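Local coordinates for oxidoreductase, short chain dehydrogenase/reductase family protein (Bifidobacterium adolescentis L2-32, PDB 6OW4) that acts as an NADH-dependent 20beta-hydroxysteroid dehydrogenase of the short-chain dehydrogenase/reductase family, at residues F[102-105]-F[106-109]; F[140-143]-F[144-148]; F[155-158]-F[159-163]. One frame throughout, in Å; residues are numbered along the deposited sequence.

Contact 1: F[102-105]-F[106-109]. With NAD (nicotinamide-adenine-dinucleotide), chain N.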
loop_
_atom_site.group_PDB
_atom_site.type_symbol
_atom_site.label_atom_id
_atom_site.label_comp_id
_atom_site.label_asym_id
_atom_site.label_seq_id
_atom_site.Cartn_x
_atom_site.Cartn_y
_atom_site.Cartn_z
ATOM N N VAL F 102 -1.431 1.870 -31.018
ATOM C CA VAL F 102 -2.225 2.476 -29.905
ATOM C C VAL F 102 -1.768 3.920 -29.658
ATOM O O VAL F 102 -2.499 4.643 -28.952
ATOM C CB VAL F 102 -2.147 1.629 -28.617
ATOM C CG1 VAL F 102 -2.627 0.204 -28.854
ATOM C CG2 VAL F 102 -0.757 1.629 -27.996
ATOM N N THR F 103 -0.613 4.325 -30.203
ATOM C CA THR F 103 -0.087 5.717 -30.128
ATOM C C THR F 103 -0.715 6.577 -31.237
ATOM O O THR F 103 -0.604 7.816 -31.145
ATOM C CB THR F 103 1.445 5.749 -30.195
ATOM O OG1 THR F 103 1.862 5.208 -31.448
ATOM C CG2 THR F 103 2.100 4.975 -29.071
ATOM N N ASP F 104 -1.343 5.946 -32.237
ATOM C CA ASP F 104 -2.046 6.621 -33.360
ATOM C C ASP F 104 -3.552 6.645 -33.062
ATOM O O ASP F 104 -4.179 5.567 -33.101
ATOM C CB ASP F 104 -1.743 5.919 -34.687
ATOM C CG ASP F 104 -2.141 6.716 -35.917
ATOM O OD1 ASP F 104 -3.035 7.574 -35.798
ATOM O OD2 ASP F 104 -1.546 6.473 -36.981
ATOM N N THR F 105 -4.106 7.836 -32.804
ATOM C CA THR F 105 -5.534 8.058 -32.436
ATOM C C THR F 105 -6.443 7.614 -33.588
ATOM O O THR F 105 -7.521 7.060 -33.302
ATOM C CB THR F 105 -5.810 9.525 -32.077
ATOM O OG1 THR F 105 -5.628 10.312 -33.253
ATOM C CG2 THR F 105 -4.922 10.056 -30.972
ATOM N N VAL F 106 -6.013 7.853 -34.833
ATOM C CA VAL F 106 -6.757 7.529 -36.090
ATOM C C VAL F 106 -7.022 6.020 -36.147
ATOM O O VAL F 106 -8.156 5.635 -36.502
ATOM C CB VAL F 106 -5.985 8.006 -37.336
ATOM C CG1 VAL F 106 -6.575 7.447 -38.624
ATOM C CG2 VAL F 106 -5.898 9.524 -37.402
ATOM N N GLN F 107 -6.007 5.205 -35.837
ATOM C CA GLN F 107 -6.088 3.719 -35.857
ATOM C C GLN F 107 -6.972 3.244 -34.697
ATOM O O GLN F 107 -7.757 2.296 -34.907
ATOM C CB GLN F 107 -4.690 3.099 -35.792
ATOM C CG GLN F 107 -3.827 3.429 -37.003
ATOM C CD GLN F 107 -2.590 2.569 -37.103
ATOM O OE1 GLN F 107 -2.614 1.373 -36.825
ATOM N NE2 GLN F 107 -1.490 3.176 -37.515
ATOM N N VAL F 108 -6.849 3.884 -33.527
ATOM C CA VAL F 108 -7.645 3.581 -32.298
ATOM C C VAL F 108 -9.123 3.890 -32.573
ATOM O O VAL F 108 -9.982 3.073 -32.179
ATOM C CB VAL F 108 -7.122 4.365 -31.077
ATOM C CG1 VAL F 108 -8.075 4.284 -29.893
ATOM C CG2 VAL F 108 -5.731 3.907 -30.664
ATOM N N ALA F 109 -9.402 5.031 -33.211
ATOM C CA ALA F 109 -10.760 5.482 -33.600
ATOM C C ALA F 109 -11.376 4.482 -34.586
ATOM O O ALA F 109 -12.600 4.247 -34.497
ATOM C CB ALA F 109 -10.695 6.868 -34.191
HETATM P PA NAD N . 5.941 -8.523 -25.568
HETATM O O1A NAD N . 6.925 -7.448 -25.895
HETATM O O2A NAD N . 5.974 -9.608 -26.654
HETATM O O5B NAD N . 4.461 -7.949 -25.470
HETATM C C5B NAD N . 4.194 -6.570 -25.729
HETATM C C4B NAD N . 3.260 -6.492 -26.969
HETATM O O4B NAD N . 2.676 -5.040 -27.018
HETATM C C3B NAD N . 3.876 -6.695 -28.058
HETATM O O3B NAD N . 3.214 -7.719 -28.883
HETATM C C2B NAD N . 3.875 -5.252 -28.885
HETATM O O2B NAD N . 3.810 -5.496 -30.320
HETATM C C1B NAD N . 2.848 -4.617 -28.481
HETATM N N9A NAD N . 3.109 -3.143 -28.563
HETATM C C8A NAD N . 4.042 -2.268 -28.122
HETATM N N7A NAD N . 3.702 -1.031 -28.564
HETATM C C5A NAD N . 2.563 -1.144 -29.277
HETATM C C6A NAD N . 1.792 -0.183 -29.946
HETATM N N6A NAD N . 1.870 1.226 -30.152
HETATM N N1A NAD N . 0.668 -0.557 -30.601
HETATM C C2A NAD N . 0.279 -1.875 -30.613
HETATM N N3A NAD N . 1.041 -2.830 -29.950
HETATM C C4A NAD N . 2.183 -2.452 -29.285
HETATM O O3 NAD N . 6.348 -9.185 -24.116
HETATM P PN NAD N . 5.280 -9.531 -22.960
HETATM O O1N NAD N . 6.007 -10.208 -21.832
HETATM O O2N NAD N . 4.209 -10.466 -23.525
HETATM O O5D NAD N . 4.642 -8.174 -22.414
HETATM C C5D NAD N . 3.239 -7.960 -22.441
HETATM C C4D NAD N . 2.860 -6.911 -21.363
HETATM O O4D NAD N . 3.149 -7.374 -20.178
HETATM C C3D NAD N . 3.665 -5.636 -21.537
HETATM O O3D NAD N . 2.849 -4.547 -21.388
HETATM C C2D NAD N . 4.726 -5.692 -20.398
HETATM O O2D NAD N . 5.114 -4.295 -20.058
HETATM C C1D NAD N . 4.113 -6.300 -19.441
HETATM N N1N NAD N . 4.986 -7.018 -18.507
HETATM C C2N NAD N . 5.678 -8.153 -18.910
HETATM C C3N NAD N . 6.508 -8.835 -18.006
HETATM C C7N NAD N . 7.294 -10.095 -18.442
HETATM O O7N NAD N . 8.353 -10.361 -17.904
HETATM N N7N NAD N . 6.799 -10.955 -19.461
HETATM C C4N NAD N . 6.632 -8.378 -16.708
HETATM C C5N NAD N . 5.940 -7.249 -16.299
HETATM C C6N NAD N . 5.109 -6.577 -17.206
#
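Asp-104 O accepts from Val-108 N at 3.2 Å, and Thr-105 O takes Ala-109 N at 2.8 Å; these bonds start helix 105-119 directly after the loop. Asp-104 is its N-cap. With CG anti to the backbone N (chi1 -166°), the carboxylate reaches forward to the first turn and lies alongside Val-106, where OD1 takes a weak capping bond from Val-106 N at 3.1 Å. The other oxygen, OD2, meets Gln-107 NE2 at 3.3 Å, also weakly; the two side chains cross at about a right angle, their carboxylate and amide planes 58° apart. The far side of that amide is fixed more firmly, since Gln-107 OE1 accepts from Asp-101 N. Val-108 packs CG2 against Asp-104 O and, at 3.7 Å, against Val-102 O. On the loop, Val-102 N donates to N1A of the NAD adenine at 3.2 Å in a nearly straight bond (167°), while its CG2 lies 3.4 Å from N6A and Thr-103 CG2 borders the same amino group. A main-chain donor thus reads the adenine, and the cap begins only two residues further on. The negative carboxylate at the helix start probably gains from the helix dipole, while the amide of Gln-107 joins the cap to Asp-101, itself an NAD-binding residue.

Contact 2: F[140-143]-F[144-148]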
loop_
_atom_site.group_PDB
_atom_site.type_symbol
_atom_site.label_atom_id
_atom_site.label_comp_id
_atom_site.label_asym_id
_atom_site.label_seq_id
_atom_site.Cartn_x
_atom_site.Cartn_y
_atom_site.Cartn_z
ATOM N N ALA F 140 17.455 8.731 -18.340
ATOM C CA ALA F 140 16.477 8.490 -19.427
ATOM C C ALA F 140 16.254 9.807 -20.177
ATOM O O ALA F 140 15.818 10.787 -19.539
ATOM C CB ALA F 140 15.187 7.941 -18.864
ATOM N N THR F 141 16.568 9.831 -21.477
ATOM C CA THR F 141 16.475 11.030 -22.352
ATOM C C THR F 141 14.999 11.362 -22.601
ATOM O O THR F 141 14.138 10.519 -22.277
ATOM C CB THR F 141 17.235 10.819 -23.669
ATOM O OG1 THR F 141 16.645 9.716 -24.359
ATOM C CG2 THR F 141 18.711 10.559 -23.463
ATOM N N GLU F 142 14.730 12.551 -23.147
ATOM C CA GLU F 142 13.369 13.021 -23.519
ATOM C C GLU F 142 12.716 11.998 -24.455
ATOM O O GLU F 142 11.523 11.707 -24.264
ATOM C CB GLU F 142 13.447 14.399 -24.177
ATOM C CG GLU F 142 13.737 15.520 -23.195
ATOM C CD GLU F 142 12.592 15.861 -22.255
ATOM O OE1 GLU F 142 11.424 15.614 -22.621
ATOM O OE2 GLU F 142 12.872 16.380 -21.159
ATOM N N GLU F 143 13.480 11.468 -25.416
ATOM C CA GLU F 143 13.015 10.458 -26.404
ATOM C C GLU F 143 12.618 9.174 -25.662
ATOM O O GLU F 143 11.504 8.674 -25.901
ATOM C CB GLU F 143 14.102 10.177 -27.445
ATOM C CG GLU F 143 14.296 11.295 -28.458
ATOM C CD GLU F 143 15.121 12.493 -28.001
ATOM O OE1 GLU F 143 15.801 12.392 -26.952
ATOM O OE2 GLU F 143 15.083 13.530 -28.700
ATOM N N VAL F 144 13.494 8.677 -24.783
ATOM C CA VAL F 144 13.293 7.413 -24.011
ATOM C C VAL F 144 12.092 7.581 -23.070
ATOM O O VAL F 144 11.308 6.618 -22.948
ATOM C CB VAL F 144 14.564 7.011 -23.235
ATOM C CG1 VAL F 144 14.303 5.860 -22.274
ATOM C CG2 VAL F 144 15.709 6.664 -24.173
ATOM N N TRP F 145 11.964 8.744 -22.421
ATOM C CA TRP F 145 10.862 9.047 -21.470
ATOM C C TRP F 145 9.529 9.099 -22.224
ATOM O O TRP F 145 8.647 8.284 -21.906
ATOM C CB TRP F 145 11.120 10.348 -20.700
ATOM C CG TRP F 145 10.058 10.629 -19.681
ATOM C CD1 TRP F 145 8.930 11.376 -19.852
ATOM C CD2 TRP F 145 9.998 10.115 -18.337
ATOM N NE1 TRP F 145 8.184 11.378 -18.705
ATOM C CE2 TRP F 145 8.812 10.613 -17.758
ATOM C CE3 TRP F 145 10.831 9.295 -17.565
ATOM C CZ2 TRP F 145 8.445 10.319 -16.446
ATOM C CZ3 TRP F 145 10.466 9.004 -16.269
ATOM C CH2 TRP F 145 9.289 9.513 -15.718
ATOM N N THR F 146 9.404 10.007 -23.197
ATOM C CA THR F 146 8.138 10.315 -23.918
ATOM C C THR F 146 7.682 9.092 -24.725
ATOM O O THR F 146 6.460 8.858 -24.788
ATOM C CB THR F 146 8.283 11.568 -24.790
ATOM O OG1 THR F 146 9.375 11.387 -25.693
ATOM C CG2 THR F 146 8.501 12.822 -23.972
ATOM N N ARG F 147 8.619 8.338 -25.306
ATOM C CA ARG F 147 8.317 7.107 -26.086
ATOM C C ARG F 147 7.571 6.110 -25.190
ATOM O O ARG F 147 6.572 5.534 -25.664
ATOM C CB ARG F 147 9.598 6.492 -26.658
ATOM C CG ARG F 147 9.369 5.235 -27.483
ATOM C CD ARG F 147 10.546 4.895 -28.376
ATOM N NE ARG F 147 10.149 3.951 -29.412
ATOM C CZ ARG F 147 10.065 2.630 -29.261
ATOM N NH1 ARG F 147 10.365 2.061 -28.106
ATOM N NH2 ARG F 147 9.684 1.877 -30.278
ATOM N N THR F 148 8.034 5.932 -23.946
ATOM C CA THR F 148 7.453 5.012 -22.928
ATOM C C THR F 148 6.078 5.527 -22.479
ATOM O O THR F 148 5.132 4.713 -22.429
ATOM C CB THR F 148 8.395 4.849 -21.727
ATOM O OG1 THR F 148 9.700 4.554 -22.225
ATOM C CG2 THR F 148 7.957 3.762 -20.770
#
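Thr-141 and Val-144 meet obliquely at the start of helix 142-170, the hydroxyl of the first set against a methyl of the second, with Thr-141 OG1 and Val-144 CG2 3.2 Å apart. Thr-141 is the N-cap: its OG1 sits between the backbone N and the carbonyl carbon (chi1 61°), turned into the helix, and takes a weak but fairly straight bond from Val-144 N at 3.3 Å. The other methyl of Val-144, CG1, reaches back to Ala-140 CB at 4.1 Å. One turn on, Thr-146 bends its hydroxyl to the preceding turn, and OG1 donates to Glu-142 O at 2.6 Å. Thr-146 N binds the same oxygen at 2.9 Å from the opposite face of the carbonyl plane, so two donors grip it. Thr-148 OG1 also donates to the carbonyl four residues back, Val-144 O, at 2.7 Å, though with a different side-chain torsion. Trp-145 instead carries its indole away from the turn, with CG anti to the backbone N (chi1 -177°); CB remains 3.4 Å from Thr-141 O. The indole and Glu-142 both face the second subunit, where Trp-145 NE1 bonds Asn-154 of that chain. Within its own chain the start of the helix leans on helix 198-217, where Trp-145 and Thr-148 both touch Ala-199, and on the loop residue Val-133.

Contact 3: F[155-158]-F[159-163]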
loop_
_atom_site.group_PDB
_atom_site.type_symbol
_atom_site.label_atom_id
_atom_site.label_comp_id
_atom_site.label_asym_id
_atom_site.label_seq_id
_atom_site.Cartn_x
_atom_site.Cartn_y
_atom_site.Cartn_z
ATOM N N GLY F 155 -1.274 5.240 -24.780
ATOM C CA GLY F 155 -1.759 4.113 -25.599
ATOM C C GLY F 155 -2.823 3.315 -24.866
ATOM O O GLY F 155 -3.929 3.158 -25.418
ATOM N N THR F 156 -2.506 2.854 -23.652
ATOM C CA THR F 156 -3.404 2.061 -22.770
ATOM C C THR F 156 -4.697 2.847 -22.526
ATOM O O THR F 156 -5.782 2.287 -22.792
ATOM C CB THR F 156 -2.697 1.699 -21.458
ATOM O OG1 THR F 156 -1.581 0.871 -21.786
ATOM C CG2 THR F 156 -3.588 0.976 -20.473
ATOM N N TYR F 157 -4.573 4.087 -22.037
ATOM C CA TYR F 157 -5.699 5.018 -21.760
ATOM C C TYR F 157 -6.687 5.000 -22.931
ATOM O O TYR F 157 -7.879 4.733 -22.702
ATOM C CB TYR F 157 -5.189 6.439 -21.499
ATOM C CG TYR F 157 -6.128 7.530 -21.949
ATOM C CD1 TYR F 157 -7.297 7.802 -21.256
ATOM C CD2 TYR F 157 -5.856 8.280 -23.082
ATOM C CE1 TYR F 157 -8.169 8.795 -21.672
ATOM C CE2 TYR F 157 -6.717 9.276 -23.512
ATOM C CZ TYR F 157 -7.876 9.538 -22.802
ATOM O OH TYR F 157 -8.724 10.519 -23.230
ATOM N N ARG F 158 -6.195 5.283 -24.141
ATOM C CA ARG F 158 -6.990 5.341 -25.400
ATOM C C ARG F 158 -7.720 4.014 -25.621
ATOM O O ARG F 158 -8.944 4.042 -25.853
ATOM C CB ARG F 158 -6.087 5.633 -26.602
ATOM C CG ARG F 158 -6.090 7.092 -27.025
ATOM C CD ARG F 158 -5.324 7.309 -28.312
ATOM N NE ARG F 158 -3.884 7.223 -28.109
ATOM C CZ ARG F 158 -3.126 8.179 -27.577
ATOM N NH1 ARG F 158 -3.658 9.322 -27.173
ATOM N NH2 ARG F 158 -1.826 7.984 -27.445
ATOM N N THR F 159 -6.980 2.904 -25.565
ATOM C CA THR F 159 -7.485 1.529 -25.804
ATOM C C THR F 159 -8.489 1.162 -24.704
ATOM O O THR F 159 -9.512 0.528 -25.028
ATOM C CB THR F 159 -6.331 0.520 -25.877
ATOM O OG1 THR F 159 -5.187 1.142 -26.460
ATOM C CG2 THR F 159 -6.695 -0.701 -26.691
ATOM N N GLY F 160 -8.194 1.539 -23.456
ATOM C CA GLY F 160 -9.108 1.386 -22.308
ATOM C C GLY F 160 -10.376 2.202 -22.491
ATOM O O GLY F 160 -11.452 1.699 -22.130
ATOM N N ARG F 161 -10.257 3.411 -23.049
ATOM C CA ARG F 161 -11.380 4.378 -23.198
ATOM C C ARG F 161 -12.416 3.825 -24.185
ATOM O O ARG F 161 -13.615 3.822 -23.837
ATOM C CB ARG F 161 -10.872 5.751 -23.650
ATOM C CG ARG F 161 -11.887 6.873 -23.470
ATOM C CD ARG F 161 -11.510 8.146 -24.205
ATOM N NE ARG F 161 -11.298 7.899 -25.627
ATOM C CZ ARG F 161 -10.202 8.215 -26.320
ATOM N NH1 ARG F 161 -9.183 8.831 -25.743
ATOM N NH2 ARG F 161 -10.136 7.923 -27.606
ATOM N N ILE F 162 -11.975 3.367 -25.362
ATOM C CA ILE F 162 -12.877 2.855 -26.439
ATOM C C ILE F 162 -13.614 1.609 -25.930
ATOM O O ILE F 162 -14.761 1.395 -26.359
ATOM C CB ILE F 162 -12.123 2.594 -27.762
ATOM C CG1 ILE F 162 -11.058 1.499 -27.640
ATOM C CG2 ILE F 162 -11.537 3.889 -28.306
ATOM C CD1 ILE F 162 -10.643 0.906 -28.967
ATOM N N ALA F 163 -12.989 0.833 -25.040
ATOM C CA ALA F 163 -13.557 -0.399 -24.444
ATOM C C ALA F 163 -14.808 -0.054 -23.626
ATOM O O ALA F 163 -15.881 -0.620 -23.924
ATOM C CB ALA F 163 -12.519 -1.100 -23.603
#
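Arg-161 and Arg-158 have the most surface buried here, with Thr-159 and Tyr-157 next, all in the middle of helix 142-170. Arg-161 leaves the helix with CG anti to the backbone N (chi1 -165°) and bends at chi3, which brings its guanidinium back over the preceding turn. There NH1 donates weakly to Tyr-157 OH at 3.1 Å. The hydroxyl lies at the edge of the guanidinium, near its plane; ring and guanidinium planes are 75° apart, and NH1 approaches the ring obliquely, 3.3 Å from Tyr-157 CZ. Over one guanidinium face lies Arg-158 CA, and Arg-158 CG comes within 3.8 Å of Arg-161 NH1. The two arginines reach a common anion: Glu-142 of the second subunit forms salt bridges with both, which probably offsets their like charges, and Glu-165 pairs with Arg-161 NE. Tyr-157 OH is also bonded to Ala-140 O of the second subunit, and its ring stacks on Trp-145 there. A leucine in place of Tyr-157 would probably leave Arg-161 NH1 without its hydroxyl partner and Trp-145 of the second subunit without its stack. On another side of the helix, Thr-159 OG1 and N both donate to Gly-155 O, at 2.6 and 3.1 Å; N is in the carbonyl plane, OG1 well above it. The hydroxyl is thereby satisfied within the helix while Thr-159 packs on Phe-45 and Thr-47 of the central sheet. Gly-160 N binds Thr-156 O at 2.6 Å. A long helix with one side on the parallel sheet and another paired with a second subunit is characteristic of the Rossmann-type SDR fold, whose members commonly pair subunits through this helix together with the next long one (here helix 198-217).

Along the chain the three contacts follow in series, none nested or crossed, and each spans a single local stretch. Contact 1 comes first, ending the loop after strand 96-99 and opening helix 105-119. Strand 124-127 intervenes before contact 2, which starts helix 142-170; contact 3 lies further along that helix, its centre about 21 Å from that of contact 2. Contacts 1 and 3 touch: Arg-158 NE meets Val-102 O at 3.0 Å, a probable hydrogen bond, and Val-108 packs on Ile-162, so the adenine-side loop and helix 105-119 rest on helix 142-170. Contacts 2 and 3 do not touch within the chain, yet contact 2 meets contact 3 of the second subunit.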